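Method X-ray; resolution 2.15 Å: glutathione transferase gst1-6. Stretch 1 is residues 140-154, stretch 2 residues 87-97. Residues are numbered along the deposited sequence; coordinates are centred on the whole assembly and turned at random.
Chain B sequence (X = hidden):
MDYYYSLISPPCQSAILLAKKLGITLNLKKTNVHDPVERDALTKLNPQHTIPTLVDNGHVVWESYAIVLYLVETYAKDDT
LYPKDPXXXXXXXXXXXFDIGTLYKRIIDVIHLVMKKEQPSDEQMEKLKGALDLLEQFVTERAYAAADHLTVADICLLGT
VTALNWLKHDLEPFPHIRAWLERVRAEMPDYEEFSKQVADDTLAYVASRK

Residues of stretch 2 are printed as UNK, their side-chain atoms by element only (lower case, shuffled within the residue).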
# COMPACT_ATOMS: atom_id res chain seq x y z
N THR B 140 3.63 20.91 4.91
CA THR B 140 3.98 22.32 4.81
C THR B 140 2.99 22.93 3.82
O THR B 140 2.49 24.04 4.02
CB THR B 140 5.39 22.56 4.26
OG1 THR B 140 5.44 22.16 2.89
CG2 THR B 140 6.41 21.77 5.05
N GLU B 141 2.71 22.19 2.75
CA GLU B 141 1.76 22.65 1.75
C GLU B 141 0.38 22.76 2.39
O GLU B 141 -0.47 23.54 1.96
CB GLU B 141 1.75 21.70 0.55
CG GLU B 141 1.50 20.25 0.90
CD GLU B 141 1.74 19.32 -0.29
OE1 GLU B 141 1.16 19.56 -1.37
OE2 GLU B 141 2.51 18.34 -0.13
N ARG B 142 0.16 21.98 3.45
CA ARG B 142 -1.09 22.01 4.20
C ARG B 142 -0.77 21.69 5.65
O ARG B 142 0.30 21.15 5.95
CB ARG B 142 -2.11 20.99 3.67
CG ARG B 142 -2.35 21.01 2.18
CD ARG B 142 -3.69 20.37 1.84
NE ARG B 142 -3.82 20.07 0.42
CZ ARG B 142 -3.16 19.10 -0.21
NH1 ARG B 142 -2.31 18.31 0.46
NH2 ARG B 142 -3.35 18.90 -1.51
N ALA B 143 -1.69 22.02 6.55
CA ALA B 143 -1.52 21.76 7.97
C ALA B 143 -1.63 20.28 8.28
O ALA B 143 -1.10 19.81 9.29
CB ALA B 143 -2.55 22.54 8.77
N TYR B 144 -2.31 19.54 7.40
CA TYR B 144 -2.48 18.09 7.58
C TYR B 144 -1.89 17.24 6.45
O TYR B 144 -1.60 17.75 5.36
CB TYR B 144 -3.96 17.76 7.77
CG TYR B 144 -4.59 18.45 8.96
CD1 TYR B 144 -5.10 19.74 8.84
CD2 TYR B 144 -4.65 17.82 10.21
CE1 TYR B 144 -5.68 20.40 9.94
CE2 TYR B 144 -5.21 18.46 11.31
CZ TYR B 144 -5.73 19.75 11.17
OH TYR B 144 -6.30 20.39 12.25
N ALA B 145 -1.75 15.95 6.71
CA ALA B 145 -1.16 15.00 5.76
C ALA B 145 -1.66 15.05 4.32
O ALA B 145 -0.85 15.07 3.39
CB ALA B 145 -1.28 13.58 6.30
N ALA B 146 -2.98 15.06 4.14
CA ALA B 146 -3.56 15.07 2.79
C ALA B 146 -4.65 16.10 2.53
O ALA B 146 -5.29 16.08 1.49
CB ALA B 146 -4.09 13.68 2.46
N ALA B 147 -4.88 17.02 3.47
CA ALA B 147 -5.91 18.01 3.24
C ALA B 147 -5.81 19.17 4.22
O ALA B 147 -4.83 19.29 4.95
CB ALA B 147 -7.30 17.36 3.34
N ASP B 148 -6.83 20.02 4.21
CA ASP B 148 -6.91 21.18 5.08
C ASP B 148 -7.56 20.79 6.41
O ASP B 148 -7.98 21.63 7.20
CB ASP B 148 -7.74 22.28 4.39
CG ASP B 148 -9.22 21.92 4.28
OD1 ASP B 148 -9.55 20.71 4.21
OD2 ASP B 148 -10.05 22.85 4.26
N HIS B 149 -7.63 19.48 6.65
CA HIS B 149 -8.19 18.96 7.89
C HIS B 149 -7.75 17.50 8.05
O HIS B 149 -7.30 16.87 7.11
CB HIS B 149 -9.73 19.05 7.89
CG HIS B 149 -10.40 18.09 6.95
ND1 HIS B 149 -10.59 18.37 5.62
CD2 HIS B 149 -10.86 16.83 7.14
CE1 HIS B 149 -11.13 17.33 5.02
NE2 HIS B 149 -11.30 16.38 5.92
N LEU B 150 -7.90 16.98 9.27
CA LEU B 150 -7.52 15.60 9.57
C LEU B 150 -8.28 14.57 8.73
O LEU B 150 -9.47 14.72 8.48
CB LEU B 150 -7.76 15.33 11.06
CG LEU B 150 -7.29 13.99 11.63
CD1 LEU B 150 -5.92 14.17 12.29
CD2 LEU B 150 -8.30 13.50 12.66
N THR B 151 -7.57 13.53 8.31
CA THR B 151 -8.16 12.45 7.54
C THR B 151 -7.51 11.16 8.02
O THR B 151 -6.66 11.18 8.91
CB THR B 151 -7.91 12.62 6.01
OG1 THR B 151 -6.50 12.53 5.74
CG2 THR B 151 -8.42 13.96 5.53
N VAL B 152 -7.90 10.03 7.43
CA VAL B 152 -7.31 8.76 7.81
C VAL B 152 -5.82 8.73 7.49
O VAL B 152 -5.08 7.87 7.99
CB VAL B 152 -7.99 7.60 7.07
CG1 VAL B 152 -9.42 7.47 7.55
CG2 VAL B 152 -7.96 7.87 5.59
N ALA B 153 -5.38 9.67 6.66
CA ALA B 153 -3.98 9.76 6.28
C ALA B 153 -3.15 10.16 7.48
O ALA B 153 -2.10 9.57 7.76
CB ALA B 153 -3.80 10.78 5.18
N ASP B 154 -3.63 11.16 8.20
CA ASP B 154 -2.95 11.67 9.37
C ASP B 154 -2.81 10.60 10.44
O ASP B 154 -1.75 10.45 11.03
CB ASP B 154 -3.73 12.86 9.92
CG ASP B 154 -3.75 14.03 8.97
OD1 ASP B 154 -2.70 14.69 8.84
OD2 ASP B 154 -4.80 14.28 8.35
N UNK B 87 -11.07 14.66 -6.05
CA UNK B 87 -9.94 15.59 -6.11
C UNK B 87 -9.19 15.58 -4.78
O UNK B 87 -7.98 15.79 -4.74
c UNK B 87 -10.85 17.42 -10.26
n UNK B 87 -11.37 16.10 -10.73
c UNK B 87 -10.16 17.34 -8.90
c UNK B 87 -10.45 17.00 -6.41
c UNK B 87 -11.15 17.15 -7.76
N UNK B 88 -9.93 15.37 -3.70
CA UNK B 88 -9.33 15.33 -2.36
C UNK B 88 -8.90 13.91 -2.02
O UNK B 88 -7.77 13.69 -1.57
c UNK B 88 -10.32 15.81 -1.28
c UNK B 88 -9.67 15.74 0.09
c UNK B 88 -10.78 17.23 -1.59
N UNK B 89 -9.81 12.97 -2.23
CA UNK B 89 -9.56 11.56 -1.94
C UNK B 89 -8.32 10.99 -2.62
O UNK B 89 -7.72 10.04 -2.12
n UNK B 89 -12.81 8.93 -0.87
c UNK B 89 -13.97 8.35 -0.58
n UNK B 89 -14.41 7.33 -1.29
n UNK B 89 -14.70 8.80 0.44
c UNK B 89 -10.62 9.25 -1.96
c UNK B 89 -10.78 10.72 -2.31
c UNK B 89 -11.94 8.51 -1.97
N UNK B 90 -7.93 11.56 -3.76
CA UNK B 90 -6.75 11.07 -4.46
C UNK B 90 -5.50 11.36 -3.64
O UNK B 90 -4.57 10.56 -3.62
c UNK B 90 -6.62 11.68 -5.87
o UNK B 90 -6.49 13.09 -5.84
N UNK B 91 -5.48 12.50 -2.95
CA UNK B 91 -4.32 12.85 -2.14
C UNK B 91 -4.23 11.93 -0.93
O UNK B 91 -3.16 11.42 -0.59
c UNK B 91 -4.39 14.31 -1.64
c UNK B 91 -3.03 14.74 -1.14
c UNK B 91 -4.87 15.22 -2.75
N UNK B 92 -5.37 11.71 -0.27
CA UNK B 92 -5.44 10.84 0.89
C UNK B 92 -4.96 9.46 0.46
O UNK B 92 -4.04 8.90 1.07
c UNK B 92 -6.89 10.74 1.43
c UNK B 92 -6.93 9.88 2.68
c UNK B 92 -7.42 12.14 1.75
N UNK B 93 -5.56 8.93 -0.59
CA UNK B 93 -5.16 7.62 -1.09
C UNK B 93 -3.68 7.57 -1.39
O UNK B 93 -3.00 6.61 -1.01
c UNK B 93 -7.30 6.69 -2.03
o UNK B 93 -7.60 6.37 -0.88
c UNK B 93 -5.94 7.24 -2.35
n UNK B 93 -8.14 6.57 -3.05
N UNK B 94 -3.17 8.59 -2.08
CA UNK B 94 -1.76 8.62 -2.42
C UNK B 94 -0.89 8.64 -1.17
O UNK B 94 0.10 7.91 -1.09
c UNK B 94 0.79 10.77 -2.59
o UNK B 94 1.76 10.28 -1.99
c UNK B 94 0.03 9.97 -3.63
n UNK B 94 0.35 12.01 -2.36
c UNK B 94 -1.45 9.83 -3.30
N UNK B 95 -1.26 9.47 -0.19
CA UNK B 95 -0.49 9.56 1.05
C UNK B 95 -0.52 8.22 1.80
O UNK B 95 0.43 7.88 2.52
c UNK B 95 0.01 12.70 0.84
c UNK B 95 0.48 15.03 0.12
n UNK B 95 0.34 16.33 0.33
n UNK B 95 1.20 14.60 -0.91
c UNK B 95 -1.04 10.65 1.97
c UNK B 95 -1.25 12.03 1.35
n UNK B 95 -0.09 14.16 0.95
N UNK B 96 -1.61 7.47 1.65
CA UNK B 96 -1.72 6.18 2.32
C UNK B 96 -0.76 5.18 1.67
O UNK B 96 -0.14 4.37 2.35
c UNK B 96 -5.61 5.68 2.74
c UNK B 96 -3.98 6.14 4.57
c UNK B 96 -4.26 6.30 3.09
c UNK B 96 -3.16 5.63 2.25
N UNK B 97 -0.64 5.22 0.34
CA UNK B 97 0.26 4.31 -0.35
C UNK B 97 1.70 4.76 -0.16
O UNK B 97 2.64 3.98 -0.31
c UNK B 97 -3.55 1.64 -2.36
c UNK B 97 -1.30 3.31 -2.07
c UNK B 97 -2.26 1.09 -2.29
c UNK B 97 -2.58 3.84 -2.14
c UNK B 97 -0.11 4.19 -1.83
c UNK B 97 -3.71 3.02 -2.29
c UNK B 97 -1.15 1.93 -2.15
O HOH W 1 -0.71 18.28 2.53

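Position 87 has four carbons in a row ending in a nitrogen, and it reaches nothing on stretch 1. It is Lys-87.

Position 88 has three side-chain carbons, one carrying the other two. One branch lies 4.3 Å from Ala-147 CB. This is Val-88, and the branch is CG1.

Position 89 has three carbons, a nitrogen, then a carbon carrying two more nitrogens, a guanidinium. Its CA-to-CB bond points away from stretch 1. It is Arg-89; its NE and NH2 are hydrogen-bonded elsewhere in the structure.

Position 90 has one carbon and one oxygen, with no contact to stretch 1. A single unbranched C-O makes it Ser-90.

Position 91 again has one carbon carrying two. Its CA-to-CB bond points toward stretch 1, and its CB lies 3.7 Å from Ala-146 O. It is Val-91. Its CG1 is 3.9 Å from Ala-146 CB and 4.0 Å from Arg-142 NH1.

Position 92 has the same three-carbon fork. One branch lies 3.7 Å from Ala-146 CB; the other lies 3.7 Å from Val-152 CG2. It is Val-92, with CG2 and CG1 in that order. CG1 is also 4.1 Å from Ala-153 CB. The small side chain of Ala-146 lets the backbones come close: its CA is 5.0 Å from Val-92 CA.

Position 93 has two carbons, the second carrying one oxygen and one nitrogen. It does not touch stretch 1. The nitrogen excludes aspartate and the length excludes glutamine, so it is Asn-93.

Position 94 is one carbon longer, with the same oxygen and nitrogen on the third. It is Gln-94, also without contact.

Position 95 has three carbons, a nitrogen, then a carbon with two nitrogens. The chain nitrogen lies 2.7 Å from Ala-145 O, and one terminal nitrogen 3.0 Å from Glu-141 OE2. It is Arg-95. NE donates to Ala-145 O; NH2 forms a salt bridge with Glu-141, and the hydrogen bond within it is weak.

Position 96 has four carbons, forked at the second. One branch end lies 4.0 Å from Val-152 O, the other 4.3 Å from Val-152 CG2. It is Leu-96, with CD2 and CD1 in that order.

Position 97 has one carbon and a six-carbon ring, out of reach of stretch 1. It is Phe-97.

The contact joins apolar packing to one polar anchor. Valines and Leu-96 pack against Ala-146, Ala-147, Val-152 and Ala-153. Arg-95 ties its helix to the Ala-145 carbonyl in the loop and to Glu-141 at the end of the preceding helix. Arg-142 NH1 comes within 3.3 Å of Arg-95 NH2, a pair of like charges, but water 1 accepts from both.

Stretch 2 (87-97) KVRSVVNQRLF
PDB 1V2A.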